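Putative peptidyl-arginine deiminase family protein (Campylobacter jejuni subsp. jejuni serotype O:2, PDB 6B2W) probably hydrolyses agmatine to N-carbamoylputrescine, releasing ammonia, on the polyamine pathway toward putrescine. Local coordinates at residues Val156-Ser161 with His206-Leu211; Ile220-Cys225 with Gln237-Glu242. The protein carries 1 engineered substitution. All coordinates share one frame; numbering follows the deposited sequence.

Contact 1: Val156-Ser161 with His206-Leu211; sequences VMLTSS and HHIDTL. With AG2 (agmatine), chain C.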
# COMPACT_ATOMS: atom_id res chain seq x y z
N VAL A 156 3.35 2.77 -16.62
CA VAL A 156 2.03 2.13 -16.52
C VAL A 156 1.58 2.08 -15.07
O VAL A 156 2.35 1.70 -14.18
CB VAL A 156 2.04 0.70 -17.11
CG1 VAL A 156 0.63 0.11 -17.10
CG2 VAL A 156 2.60 0.70 -18.52
N MET A 157 0.33 2.46 -14.83
CA MET A 157 -0.26 2.41 -13.50
C MET A 157 -1.47 1.49 -13.49
O MET A 157 -2.12 1.30 -14.51
CB MET A 157 -0.68 3.81 -13.04
CG MET A 157 -1.19 3.87 -11.61
SD MET A 157 -1.63 5.52 -11.05
CE MET A 157 -3.35 5.60 -11.56
N LEU A 158 -1.76 0.93 -12.32
CA LEU A 158 -2.88 0.03 -12.15
C LEU A 158 -3.78 0.55 -11.02
O LEU A 158 -3.28 0.96 -9.97
CB LEU A 158 -2.34 -1.36 -11.81
CG LEU A 158 -3.28 -2.56 -11.83
CD1 LEU A 158 -3.95 -2.71 -13.19
CD2 LEU A 158 -2.49 -3.80 -11.48
N THR A 159 -5.09 0.55 -11.25
CA THR A 159 -6.03 1.05 -10.25
C THR A 159 -7.43 0.43 -10.42
O THR A 159 -7.65 -0.35 -11.35
CB THR A 159 -6.12 2.59 -10.32
OG1 THR A 159 -6.86 3.08 -9.20
CG2 THR A 159 -6.79 3.04 -11.62
N SER A 160 -8.34 0.77 -9.51
CA SER A 160 -9.72 0.27 -9.56
C SER A 160 -10.72 1.40 -9.78
O SER A 160 -10.62 2.45 -9.15
CB SER A 160 -10.06 -0.48 -8.26
OG SER A 160 -10.28 0.42 -7.19
N SER A 161 -11.68 1.17 -10.67
CA SER A 161 -12.69 2.19 -10.99
C SER A 161 -13.61 2.50 -9.82
O SER A 161 -13.94 3.66 -9.58
CB SER A 161 -13.52 1.76 -12.20
OG SER A 161 -12.71 1.65 -13.36
N HIS A 206 -12.56 -0.83 -2.54
CA HIS A 206 -11.94 -1.72 -3.54
C HIS A 206 -10.52 -1.32 -3.96
O HIS A 206 -10.19 -1.35 -5.15
CB HIS A 206 -12.82 -1.86 -4.79
CG HIS A 206 -14.20 -2.37 -4.53
ND1 HIS A 206 -14.75 -2.48 -3.27
CD2 HIS A 206 -15.16 -2.78 -5.39
CE1 HIS A 206 -15.98 -2.95 -3.36
NE2 HIS A 206 -16.25 -3.14 -4.64
N HIS A 207 -9.68 -0.97 -3.00
CA HIS A 207 -8.29 -0.59 -3.26
C HIS A 207 -7.56 -1.62 -4.09
O HIS A 207 -7.65 -2.82 -3.82
CB HIS A 207 -7.51 -0.43 -1.96
CG HIS A 207 -7.45 0.97 -1.45
ND1 HIS A 207 -6.54 1.36 -0.49
CD2 HIS A 207 -8.16 2.08 -1.77
CE1 HIS A 207 -6.70 2.64 -0.23
NE2 HIS A 207 -7.67 3.10 -1.00
N ILE A 208 -6.80 -1.15 -5.07
CA ILE A 208 -6.06 -2.03 -5.96
C ILE A 208 -5.02 -2.87 -5.21
O ILE A 208 -4.68 -3.96 -5.65
CB ILE A 208 -5.37 -1.23 -7.10
CG1 ILE A 208 -5.00 -2.15 -8.27
CG2 ILE A 208 -4.14 -0.50 -6.59
CD1 ILE A 208 -6.18 -2.68 -9.05
N ASP A 209 -4.53 -2.38 -4.06
CA ASP A 209 -3.52 -3.13 -3.30
C ASP A 209 -4.08 -4.33 -2.51
O ASP A 209 -3.34 -5.01 -1.80
CB ASP A 209 -2.68 -2.20 -2.41
CG ASP A 209 -3.37 -1.82 -1.10
OD1 ASP A 209 -4.59 -2.01 -0.94
OD2 ASP A 209 -2.65 -1.32 -0.21
N THR A 210 -5.39 -4.57 -2.63
CA THR A 210 -6.00 -5.81 -2.13
C THR A 210 -6.33 -6.79 -3.26
O THR A 210 -6.76 -7.91 -3.00
CB THR A 210 -7.30 -5.52 -1.36
OG1 THR A 210 -8.28 -4.95 -2.23
CG2 THR A 210 -7.04 -4.58 -0.18
N LEU A 211 -6.11 -6.37 -4.51
CA LEU A 211 -6.60 -7.10 -5.69
C LEU A 211 -5.52 -7.51 -6.68
O LEU A 211 -5.42 -8.68 -7.05
CB LEU A 211 -7.65 -6.27 -6.42
CG LEU A 211 -9.00 -6.08 -5.73
CD1 LEU A 211 -9.88 -5.21 -6.60
CD2 LEU A 211 -9.68 -7.41 -5.44
N AG2 C . -10.15 1.63 9.64
CA AG2 C . -10.47 1.06 8.33
CB AG2 C . -9.36 1.34 7.32
CG AG2 C . -9.00 0.08 6.53
CD AG2 C . -7.62 0.24 5.89
NE AG2 C . -7.73 0.23 4.42
CZ AG2 C . -6.67 0.32 3.60
NH1 AG2 C . -6.84 0.31 2.28
NH2 AG2 C . -5.44 0.45 4.08
O HOH W 1 -7.93 1.28 -6.02

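Contact 2: Ile220-Cys225 with Gln237-Glu242; sequences IAHCIC and QKMKEE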
# COMPACT_ATOMS: atom_id res chain seq x y z
N ILE A 220 1.94 -9.13 -13.41
CA ILE A 220 0.95 -8.73 -12.41
C ILE A 220 0.55 -9.94 -11.57
O ILE A 220 0.14 -10.96 -12.12
CB ILE A 220 -0.32 -8.14 -13.06
CG1 ILE A 220 -0.01 -6.78 -13.71
CG2 ILE A 220 -1.42 -7.98 -12.03
CD1 ILE A 220 -1.13 -6.23 -14.57
N ALA A 221 0.66 -9.83 -10.25
CA ALA A 221 0.16 -10.85 -9.34
C ALA A 221 -1.20 -10.41 -8.83
O ALA A 221 -1.32 -9.32 -8.28
CB ALA A 221 1.12 -11.04 -8.17
N HIS A 222 -2.22 -11.26 -9.02
CA HIS A 222 -3.61 -10.89 -8.72
C HIS A 222 -4.39 -11.98 -7.98
O HIS A 222 -4.08 -13.17 -8.11
CB HIS A 222 -4.34 -10.53 -10.01
CG HIS A 222 -4.63 -11.71 -10.89
ND1 HIS A 222 -5.83 -12.39 -10.86
CD2 HIS A 222 -3.87 -12.32 -11.84
CE1 HIS A 222 -5.80 -13.37 -11.74
NE2 HIS A 222 -4.62 -13.35 -12.35
N CYS A 223 -5.41 -11.56 -7.24
CA CYS A 223 -6.26 -12.46 -6.47
C CYS A 223 -7.27 -13.24 -7.32
O CYS A 223 -7.72 -12.76 -8.37
CB CYS A 223 -7.03 -11.68 -5.39
SG CYS A 223 -6.00 -10.74 -4.23
N ILE A 224 -7.62 -14.43 -6.85
CA ILE A 224 -8.70 -15.25 -7.41
C ILE A 224 -9.29 -16.07 -6.27
O ILE A 224 -8.73 -16.10 -5.18
CB ILE A 224 -8.21 -16.23 -8.49
CG1 ILE A 224 -7.01 -17.02 -7.97
CG2 ILE A 224 -7.87 -15.48 -9.78
CD1 ILE A 224 -6.63 -18.18 -8.85
N CYS A 225 -10.40 -16.75 -6.54
CA CYS A 225 -11.08 -17.57 -5.54
C CYS A 225 -11.32 -18.97 -6.10
O CYS A 225 -11.95 -19.12 -7.15
CB CYS A 225 -12.39 -16.90 -5.15
SG CYS A 225 -13.36 -17.77 -3.90
N GLN A 237 -13.09 -13.64 -11.12
CA GLN A 237 -12.99 -14.26 -12.45
C GLN A 237 -13.11 -13.22 -13.55
O GLN A 237 -12.34 -13.23 -14.50
CB GLN A 237 -14.06 -15.34 -12.64
CG GLN A 237 -13.79 -16.62 -11.88
CD GLN A 237 -12.61 -17.39 -12.43
OE1 GLN A 237 -12.50 -17.60 -13.64
NE2 GLN A 237 -11.71 -17.83 -11.55
N LYS A 238 -14.08 -12.32 -13.42
CA LYS A 238 -14.23 -11.21 -14.35
C LYS A 238 -13.01 -10.29 -14.32
O LYS A 238 -12.58 -9.79 -15.37
CB LYS A 238 -15.50 -10.40 -14.05
CG LYS A 238 -16.79 -11.10 -14.42
CD LYS A 238 -17.98 -10.30 -13.92
CE LYS A 238 -19.30 -10.99 -14.19
NZ LYS A 238 -20.41 -10.36 -13.42
N MET A 239 -12.46 -10.06 -13.13
CA MET A 239 -11.23 -9.28 -12.99
C MET A 239 -10.05 -9.97 -13.67
O MET A 239 -9.22 -9.31 -14.30
CB MET A 239 -10.90 -9.04 -11.51
CG MET A 239 -9.81 -8.00 -11.28
SD MET A 239 -9.23 -7.92 -9.58
CE MET A 239 -8.17 -9.36 -9.50
N LYS A 240 -9.98 -11.29 -13.54
CA LYS A 240 -8.95 -12.08 -14.20
C LYS A 240 -9.03 -11.93 -15.71
O LYS A 240 -8.00 -11.86 -16.39
CB LYS A 240 -9.07 -13.56 -13.82
CG LYS A 240 -8.08 -14.48 -14.52
CD LYS A 240 -8.27 -15.92 -14.09
CE LYS A 240 -7.51 -16.87 -14.99
NZ LYS A 240 -7.47 -18.26 -14.45
N GLU A 241 -10.25 -11.89 -16.24
CA GLU A 241 -10.45 -11.72 -17.68
C GLU A 241 -10.01 -10.34 -18.16
O GLU A 241 -9.39 -10.22 -19.21
CB GLU A 241 -11.91 -12.01 -18.07
CG GLU A 241 -12.30 -13.48 -17.97
CD GLU A 241 -11.51 -14.40 -18.90
OE1 GLU A 241 -11.27 -14.02 -20.07
OE2 GLU A 241 -11.14 -15.51 -18.47
N GLU A 242 -10.32 -9.30 -17.38
CA GLU A 242 -9.81 -7.95 -17.67
C GLU A 242 -8.29 -7.93 -17.71
O GLU A 242 -7.69 -7.32 -18.60
CB GLU A 242 -10.29 -6.94 -16.62
CG GLU A 242 -11.77 -6.61 -16.69
CD GLU A 242 -12.19 -5.62 -15.62
OE1 GLU A 242 -11.76 -4.45 -15.68
OE2 GLU A 242 -12.94 -6.02 -14.71
O HOH W 2 -12.21 -16.64 -8.87

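Contact 1: Val156-Ser161 with His206-Leu211
Ser-160 reaches from the end of its strand to the loop that carries His-207 into the agmatine pocket. Its OG donates to His-206 O at 2.7 Å, coming in above the carbonyl plane by 45° rather than onto a lone pair. With chi1 at 75°, OG stands between the backbone N and the carbonyl carbon, turned to the loop. The same hydroxyl accepts a hydrogen bond from a water 2.8 Å from OG, and that water in turn accepts from Ile-208 N, so the one hydroxyl holds the loop before and after His-207, directly at His-206 O and through the water at Ile-208 N.

Beside this polar grip, Ile-208 lies over the strand backbone. With CG1 anti to the backbone N and chi2 at 70°, CD1 comes to rest on the Thr-159 peptide, 3.6 Å from Thr-159 O, while the CG2 branch sits 3.8 Å from Leu-158 O. The Leu-158 and Ile-208 side chains cross at about a right angle, CG of Leu-158 lying 4.0 Å from CG1 of Ile-208.

His-207 CB points away from the strand, and its imidazole meets the agmatine: ND1 lies 3.0 Å from NH1, the ring being approached obliquely, and NE2 is hydrogen-bonded to Glu-145. His-207 O accepts from Thr-210 twice, from its backbone N and, at 2.7 Å, from its OG1, which pins the short 3-10 turn directly after this pocket residue.

In the fold, strand 156-160 is the middle one of three, between antiparallel 149-151 and parallel 190-194, and Ser-160 occupies the N-cap position of helix 161-164. Ile-208 also packs on Leu-194 of strand 190-194, and Leu-158 extends the apolar layer to Ala-212 and Phe-214 of strand 212-216.

Contact 2: Ile220-Cys225 with Gln237-Glu242
The His-222 imidazole meets two side chains of helix 237-242, both obliquely: CG of Lys-240 is 3.8 Å from its CE1, and the Met-239 methyl CE lies 4.1 Å from its ND1. This is the strand-helix half of a beta-alpha-beta unit formed by strand 219-224, helix 233-244 and strand 249-254. The helix segment runs back nearly antiparallel to the strand, at 153°, with the axes 8.3 Å apart.

The CB of His-222 points toward the helix, and chi1 of 71° sets CG between the backbone N and the carbonyl carbon. There ND1 donates to Cys-223 O at 3.1 Å, a bent bond from above the carbonyl plane that limits the ring's rotation. Met-239, bent at its last torsion, runs alongside His-222 with the two chains pointing opposite ways and brings CE to 3.6 Å from that same Cys-223 O. Lys-240 instead runs out extended past the ring and Ile-224, and its NZ forms a salt bridge with Glu-252 of the next strand. Near Cys-225 a single water bridges the segments, accepting from Cys-225 N and from Gln-237 NE2, each 3.0 Å from it.

How the contacts relate
Both contacts are buried, but contact 1 lies deeper, its centre about 10 Å from the centre of the chain against about 18 Å for contact 2. Each has a bridging water, yet only contact 1, which fastens a loop of the ligand pocket to a strand, adds a direct hydrogen bond across its segments; contact 2 joins strand to helix mainly through apolar and aliphatic contacts, with partly exposed polar residues at the helix surface. They meet physically: Leu-211 O probably accepts a hydrogen bond from Cys-223 N at 2.9 Å, and Met-239 CE packs against that Leu-211 oxygen. Leu-211 leads into strand 212-216, which lies beside strand 219-224 in the sheet that helix 233-244 packs on.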